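PDB 6FKG: Rv1989c (MbcT) from Mycobacterium tuberculosis, which degrades NAD(+) by phosphorolysis, acting as the toxin of a type II toxin-antitoxin system that kills the cell unless neutralised by the antitoxin MbcA. Local coordinates for residues B[9-13]-B[130-135]. Numbering follows the deposited sequence.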
loop_
_atom_site.group_PDB
_atom_site.type_symbol
_atom_site.label_atom_id
_atom_site.label_comp_id
_atom_site.label_asym_id
_atom_site.label_seq_id
_atom_site.Cartn_x
_atom_site.Cartn_y
_atom_site.Cartn_z
ATOM N N LEU B 9 -11.595 10.413 32.063
ATOM C CA LEU B 9 -10.688 9.671 32.940
ATOM C C LEU B 9 -9.671 10.578 33.602
ATOM O O LEU B 9 -9.380 10.428 34.788
ATOM C CB LEU B 9 -9.960 8.573 32.167
ATOM C CG LEU B 9 -8.939 7.741 32.951
ATOM C CD1 LEU B 9 -9.648 6.849 33.984
ATOM C CD2 LEU B 9 -8.097 6.910 31.991
ATOM N N VAL B 10 -9.119 11.514 32.832
ATOM C CA VAL B 10 -8.172 12.466 33.381
ATOM C C VAL B 10 -8.851 13.264 34.499
ATOM O O VAL B 10 -8.276 13.457 35.568
ATOM C CB VAL B 10 -7.620 13.426 32.294
ATOM C CG1 VAL B 10 -6.747 14.499 32.919
ATOM C CG2 VAL B 10 -6.814 12.659 31.245
ATOM N N GLN B 11 -10.081 13.708 34.254
ATOM C CA GLN B 11 -10.798 14.521 35.231
ATOM C C GLN B 11 -11.047 13.732 36.508
ATOM O O GLN B 11 -10.858 14.244 37.615
ATOM C CB GLN B 11 -12.128 15.017 34.664
ATOM C CG GLN B 11 -12.733 16.174 35.449
ATOM C CD GLN B 11 -12.080 17.515 35.118
ATOM O OE1 GLN B 11 -11.273 17.617 34.192
ATOM N NE2 GLN B 11 -12.439 18.551 35.871
ATOM N N ARG B 12 -11.466 12.481 36.351
ATOM C CA ARG B 12 -11.772 11.645 37.506
ATOM C C ARG B 12 -10.525 11.392 38.336
ATOM O O ARG B 12 -10.572 11.445 39.562
ATOM C CB ARG B 12 -12.390 10.320 37.067
ATOM C CG ARG B 12 -13.803 10.451 36.556
ATOM C CD ARG B 12 -14.636 11.286 37.506
ATOM N NE ARG B 12 -16.035 10.880 37.495
ATOM C CZ ARG B 12 -16.495 9.772 38.067
ATOM N NH1 ARG B 12 -15.664 8.950 38.699
ATOM N NH2 ARG B 12 -17.786 9.484 38.003
ATOM N N ILE B 13 -9.409 11.114 37.673
ATOM C CA ILE B 13 -8.172 10.844 38.394
ATOM C C ILE B 13 -7.689 12.102 39.120
ATOM O O ILE B 13 -7.277 12.040 40.283
ATOM C CB ILE B 13 -7.092 10.288 37.440
ATOM C CG1 ILE B 13 -7.464 8.846 37.056
ATOM C CG2 ILE B 13 -5.710 10.332 38.096
ATOM C CD1 ILE B 13 -6.661 8.270 35.928
ATOM N N ALA B 130 -4.029 2.826 30.743
ATOM C CA ALA B 130 -4.650 4.128 30.535
ATOM C C ALA B 130 -4.656 4.918 31.835
ATOM O O ALA B 130 -4.427 6.130 31.838
ATOM C CB ALA B 130 -6.060 3.974 30.002
ATOM N N VAL B 131 -4.907 4.224 32.942
ATOM C CA VAL B 131 -4.926 4.881 34.244
ATOM C C VAL B 131 -3.519 5.359 34.640
ATOM O O VAL B 131 -3.349 6.502 35.093
ATOM C CB VAL B 131 -5.519 3.941 35.333
ATOM C CG1 VAL B 131 -5.331 4.531 36.716
ATOM C CG2 VAL B 131 -7.003 3.691 35.061
ATOM N N GLY B 132 -2.511 4.506 34.466
ATOM C CA GLY B 132 -1.133 4.909 34.748
ATOM C C GLY B 132 -0.702 6.054 33.845
ATOM O O GLY B 132 -0.039 6.995 34.284
ATOM N N HIS B 133 -1.088 5.987 32.575
ATOM C CA HIS B 133 -0.785 7.062 31.635
ATOM C C HIS B 133 -1.347 8.390 32.139
ATOM O O HIS B 133 -0.658 9.406 32.153
ATOM C CB HIS B 133 -1.360 6.737 30.266
ATOM C CG HIS B 133 -1.006 7.727 29.200
ATOM N ND1 HIS B 133 -1.643 7.754 27.977
ATOM C CD2 HIS B 133 -0.067 8.702 29.154
ATOM C CE1 HIS B 133 -1.123 8.713 27.229
ATOM N NE2 HIS B 133 -0.169 9.308 27.926
ATOM N N ALA B 134 -2.604 8.378 32.557
ATOM C CA ALA B 134 -3.256 9.609 33.010
ATOM C C ALA B 134 -2.611 10.157 34.285
ATOM O O ALA B 134 -2.447 11.367 34.426
ATOM C CB ALA B 134 -4.746 9.368 33.230
ATOM N N ALA B 135 -2.249 9.277 35.216
ATOM C CA ALA B 135 -1.635 9.725 36.468
ATOM C C ALA B 135 -0.315 10.422 36.165
ATOM O O ALA B 135 -0.013 11.481 36.730
ATOM C CB ALA B 135 -1.413 8.552 37.433
#
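Ala130 O takes the helical hydrogen bond of Ala134 N at 3.0 Å, and the Leu9 CD2 methyl rests against the same oxygen at 3.8 Å. The pair illustrates apolar helix-helix packing in a RES-family toxin: helix 7-16 lies across helix 126-137, the segment axes 9.6 Å apart and crossing at -67°. At so steep an angle contact is confined to a small patch, built here from leucine, valine and isoleucine on one side and mostly alanine on the other. Its centre is Ala134, whose CB points at the facing helix and is met by methyls of Leu9, Val10 and Ile13, three residues gathered on one face by the helical spacing of i, i+1 and i+4. The tightest meeting is with Ile13 CD1, 3.5 Å from Ala134 CB, closer than carbons usually pack. Ile13 reaches there through an extended end (chi2 168°), and its CD1 also touches Val131 CG1 at 4.0 Å. The carbonyl oxygen Val131 O, already bonded by Ala135 N, is a third neighbour of this methyl. Leu9 projects CG on the side opposite its backbone N (chi1 178°) and divides its branches: CD2 covers Ala130 and reaches the Ala134 methyl, while CD1 meets Val131 CG2 at 4.3 Å. Leu102 of strand 89-103 touches both Ile13 and Val131, joining the helix pair to the sheet, and Leu138 adds to the packing of Val10 and Ile13. Two MbcA chains border the patch: one packs its Val45 on Leu9 and its Pro47 on Ala130 and Val131; the other packs its Val7 on Val10, hydrogen-bonds Gln11 OE1 through its Val7 N and pairs its Tyr60 OH with His133 NE2. Val10 makes the looser contact, its CG2 standing 4.4 Å from Ala134 CB.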